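Local coordinates for DUF4439 domain-containing protein (Mycobacterium tuberculosis, PDB 2IB0), which is of unknown function but folds as a ferritin-like four-helix bundle that packs against a second copy of itself in the crystal, at the interface of chains A and B. Coordinates in Å, arbitrary orientation; residue numbers count along the deposited sequence, not the author numbering. Chains: chain A/B, Conserved hypothetical alanine RICH protein.

Contact 1: the interface of chains A and B. Residues chain A 134-135, 138-139; chain B 135, 138-139.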
# COMPACT_ATOMS: atom_id res chain seq x y z
N LEU A 134 -0.22 -4.98 -3.86
CA LEU A 134 0.89 -4.35 -3.19
C LEU A 134 0.40 -3.58 -1.92
O LEU A 134 0.98 -3.67 -0.83
CB LEU A 134 1.56 -3.36 -4.15
CG LEU A 134 2.97 -2.77 -3.96
CD1 LEU A 134 3.09 -1.56 -4.79
CD2 LEU A 134 3.33 -2.43 -2.56
N THR A 135 -0.66 -2.80 -2.12
CA THR A 135 -1.26 -2.02 -1.03
C THR A 135 -1.81 -2.90 0.09
O THR A 135 -1.59 -2.58 1.28
CB THR A 135 -2.35 -1.14 -1.58
OG1 THR A 135 -1.75 -0.14 -2.43
CG2 THR A 135 -3.14 -0.47 -0.45
N ALA A 138 1.16 -4.28 2.11
CA ALA A 138 1.57 -3.15 2.99
C ALA A 138 0.64 -2.87 4.18
O ALA A 138 1.11 -2.57 5.26
CB ALA A 138 1.68 -1.92 2.18
N VAL A 139 -0.67 -2.87 3.96
CA VAL A 139 -1.63 -2.69 5.05
C VAL A 139 -1.52 -3.92 5.98
O VAL A 139 -1.44 -3.78 7.22
CB VAL A 139 -3.03 -2.47 4.48
CG1 VAL A 139 -4.09 -2.68 5.54
CG2 VAL A 139 -3.14 -1.01 3.84
N THR B 135 -0.08 3.37 -1.97
CA THR B 135 0.11 2.53 -0.81
C THR B 135 0.28 3.37 0.52
O THR B 135 -0.31 3.02 1.52
CB THR B 135 1.22 1.53 -1.03
OG1 THR B 135 0.85 0.59 -2.09
CG2 THR B 135 1.50 0.82 0.26
N ALA B 138 -3.25 4.61 1.53
CA ALA B 138 -4.02 3.52 2.11
C ALA B 138 -3.56 3.20 3.52
O ALA B 138 -4.39 2.94 4.39
CB ALA B 138 -3.88 2.28 1.26
N VAL B 139 -2.25 3.14 3.74
CA VAL B 139 -1.72 2.88 5.07
C VAL B 139 -2.12 4.03 5.99
O VAL B 139 -2.53 3.83 7.14
CB VAL B 139 -0.22 2.66 5.07
CG1 VAL B 139 0.32 2.80 6.48
CG2 VAL B 139 0.16 1.23 4.51
O HOH W 1 0.09 0.33 -5.04
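A:Thr135 and B:Thr135 face each other across the two-fold axis, and their hydroxyls share a hydrogen bond of 2.7 Å between A:Thr135 OG1 and B:Thr135 OG1. Either oxygen could be the donor. The two side chains pass alongside one another in opposite senses rather than meeting head-on, which brings each oxygen close to the partner's backbone: B:Thr135 OG1 lies 3.5 Å from A:Thr135 CA. On each residue the hydroxyl branch lies beside its own backbone nitrogen and anti to the carbonyl carbon (chi1 -67° in A, -65° in B). The branches thereby divide the work, the oxygens turning towards each other while each methyl points along the groove to the opposite alanine. A:Thr135 CG2 reaches B:Ala138 CB at 3.3 Å, and B:Thr135 CG2 makes the twin contact with A:Ala138 CB at the same separation. Both pairs are tighter than ordinary methyl-methyl packing, and the small alanine side chains probably allow the two helices to come this near. A water bridges the hydroxyls from the other side, 3.2 Å from A:Thr135 OG1 and 3.0 Å from B:Thr135 OG1, while A:Leu134 crosses B:Thr135 at roughly a right angle with its CD2 methyl beside the hydroxyl. One turn further on, A:Val139 CG2 and B:Val139 CG2 meet at 4.0 Å, again passing in opposite senses. Each valine also brings that methyl near the other chain's A:Ala138 or B:Ala138 carbonyl oxygen, a looser contact than the threonine-alanine pair. The site illustrates how small residues on one face may bring like helices together: threonine supplies the polar bond, alanine probably permits the close approach, and valine forms the greasy margin. It lies midway along the last helix of each bundle, 124-150 in chain A and 124-147 in chain B, which run side by side in the same direction about the two-fold axis.

Contact 2: the interface of chains A and B. Residues chain A 115, 118, 131, 134-135; chain B 118, 128, 131, 135.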
# COMPACT_ATOMS: atom_id res chain seq x y z
N ARG A 115 5.34 -4.92 -6.23
CA ARG A 115 5.92 -3.72 -6.86
C ARG A 115 6.60 -4.09 -8.17
O ARG A 115 6.56 -3.31 -9.10
CB ARG A 115 6.90 -3.03 -5.92
CG ARG A 115 7.44 -1.75 -6.46
CD ARG A 115 8.31 -1.03 -5.43
NE ARG A 115 7.63 -0.93 -4.14
CZ ARG A 115 7.95 -1.60 -3.04
NH1 ARG A 115 8.98 -2.47 -3.03
NH2 ARG A 115 7.23 -1.40 -1.93
N VAL A 118 3.82 -4.35 -10.77
CA VAL A 118 3.39 -2.97 -11.17
C VAL A 118 4.35 -2.44 -12.22
O VAL A 118 3.94 -1.83 -13.22
CB VAL A 118 3.36 -1.93 -9.96
CG1 VAL A 118 3.12 -0.46 -10.45
CG2 VAL A 118 2.33 -2.32 -8.92
N SER A 131 -1.07 -3.28 -8.02
CA SER A 131 -1.03 -2.23 -7.05
C SER A 131 -1.98 -2.45 -5.89
O SER A 131 -1.65 -2.09 -4.77
CB SER A 131 -1.19 -0.83 -7.66
OG SER A 131 -2.56 -0.48 -7.84
N LEU A 134 -0.22 -4.98 -3.86
CA LEU A 134 0.89 -4.35 -3.19
C LEU A 134 0.40 -3.58 -1.92
O LEU A 134 0.98 -3.67 -0.83
CB LEU A 134 1.56 -3.36 -4.15
CG LEU A 134 2.97 -2.77 -3.96
CD1 LEU A 134 3.09 -1.56 -4.79
CD2 LEU A 134 3.33 -2.43 -2.56
N THR A 135 -0.66 -2.80 -2.12
CA THR A 135 -1.26 -2.02 -1.03
C THR A 135 -1.81 -2.90 0.09
O THR A 135 -1.59 -2.58 1.28
CB THR A 135 -2.35 -1.14 -1.58
OG1 THR A 135 -1.75 -0.14 -2.43
CG2 THR A 135 -3.14 -0.47 -0.45
N VAL B 118 -1.33 5.36 -11.49
CA VAL B 118 -0.84 4.03 -11.83
C VAL B 118 -1.40 3.55 -13.16
O VAL B 118 -0.65 3.04 -13.97
CB VAL B 118 -1.12 2.92 -10.75
CG1 VAL B 118 -0.65 1.58 -11.26
CG2 VAL B 118 -0.48 3.29 -9.40
N VAL B 128 5.64 3.35 -10.61
CA VAL B 128 6.11 2.87 -9.33
C VAL B 128 5.99 3.98 -8.28
O VAL B 128 5.62 3.72 -7.15
CB VAL B 128 7.51 2.29 -9.42
CG1 VAL B 128 8.09 2.08 -8.03
CG2 VAL B 128 7.50 0.96 -10.26
N SER B 131 2.32 4.06 -7.34
CA SER B 131 2.05 2.91 -6.46
C SER B 131 2.51 3.13 -5.04
O SER B 131 1.81 2.77 -4.12
CB SER B 131 2.60 1.57 -7.02
OG SER B 131 3.95 1.28 -6.61
N THR B 135 -0.08 3.37 -1.97
CA THR B 135 0.11 2.53 -0.81
C THR B 135 0.28 3.37 0.52
O THR B 135 -0.31 3.02 1.52
CB THR B 135 1.22 1.53 -1.03
OG1 THR B 135 0.85 0.59 -2.09
CG2 THR B 135 1.50 0.82 0.26
O HOH W 2 0.09 0.33 -5.04
O HOH W 3 5.69 1.11 -4.50
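A:Leu134 and A:Val118 close over B:Ser131 in this helix-to-helix seam between two ferritin-like bundles. The leucine touches with its CD1 methyl, 3.5 Å from the hydroxyl B:Ser131 OG, and also rests against the serine methylene. A:Val118 reaches the same methylene with its CG1 branch, 4.0 Å from B:Ser131 CB. Beyond them, A:Arg115 crosses B:Val128 at about a right angle, its aliphatic CD carbon lying 4.1 Å from the B:Val128 CG1 methyl. The arginine chain runs extended to CD and then bends at chi3 (-49°), which sets the NE N-H towards a water at the edge of the guanidinium, in its plane. This water lies 2.7 Å from B:Ser131 OG, linking the two chains. The serine oxygen lies between its backbone nitrogen and carbonyl carbon (chi1 89°), where it donates to B:Val128 O at 3.0 Å, one turn back in its helix. Further inward, the carbonyls of A:Ser131 and B:Ser131 both hold a water close to the two-fold axis, and each can accept from the threonine hydroxyl four residues later. A:Thr135 OG1 approaches A:Ser131 O at 3.0 Å, tilted 28° from the carbonyl plane. Each threonine hydroxyl thus lies within bonding distance of its own helix's carbonyl and of its twin; with one proton apiece, at least one of these three bonds would probably be missing at any moment, the hydroxyls perhaps alternating between them.

The C-alpha centres of contact 1 and contact 2 lie about 8 Å apart, and the two patches share A:Leu134, A:Thr135 and B:Thr135. Together they trace one seam along the final helices, 124-150 of chain A and 124-147 of chain B. Contact 1 uses those helices alone, whereas contact 2 also recruits helix 96-120, widening the seam into a surface to which two helices of a bundle contribute. The axial water belongs to both. Such a continuous two-fold surface suits a dimer, although the structure alone does not show that the pair persists in solution.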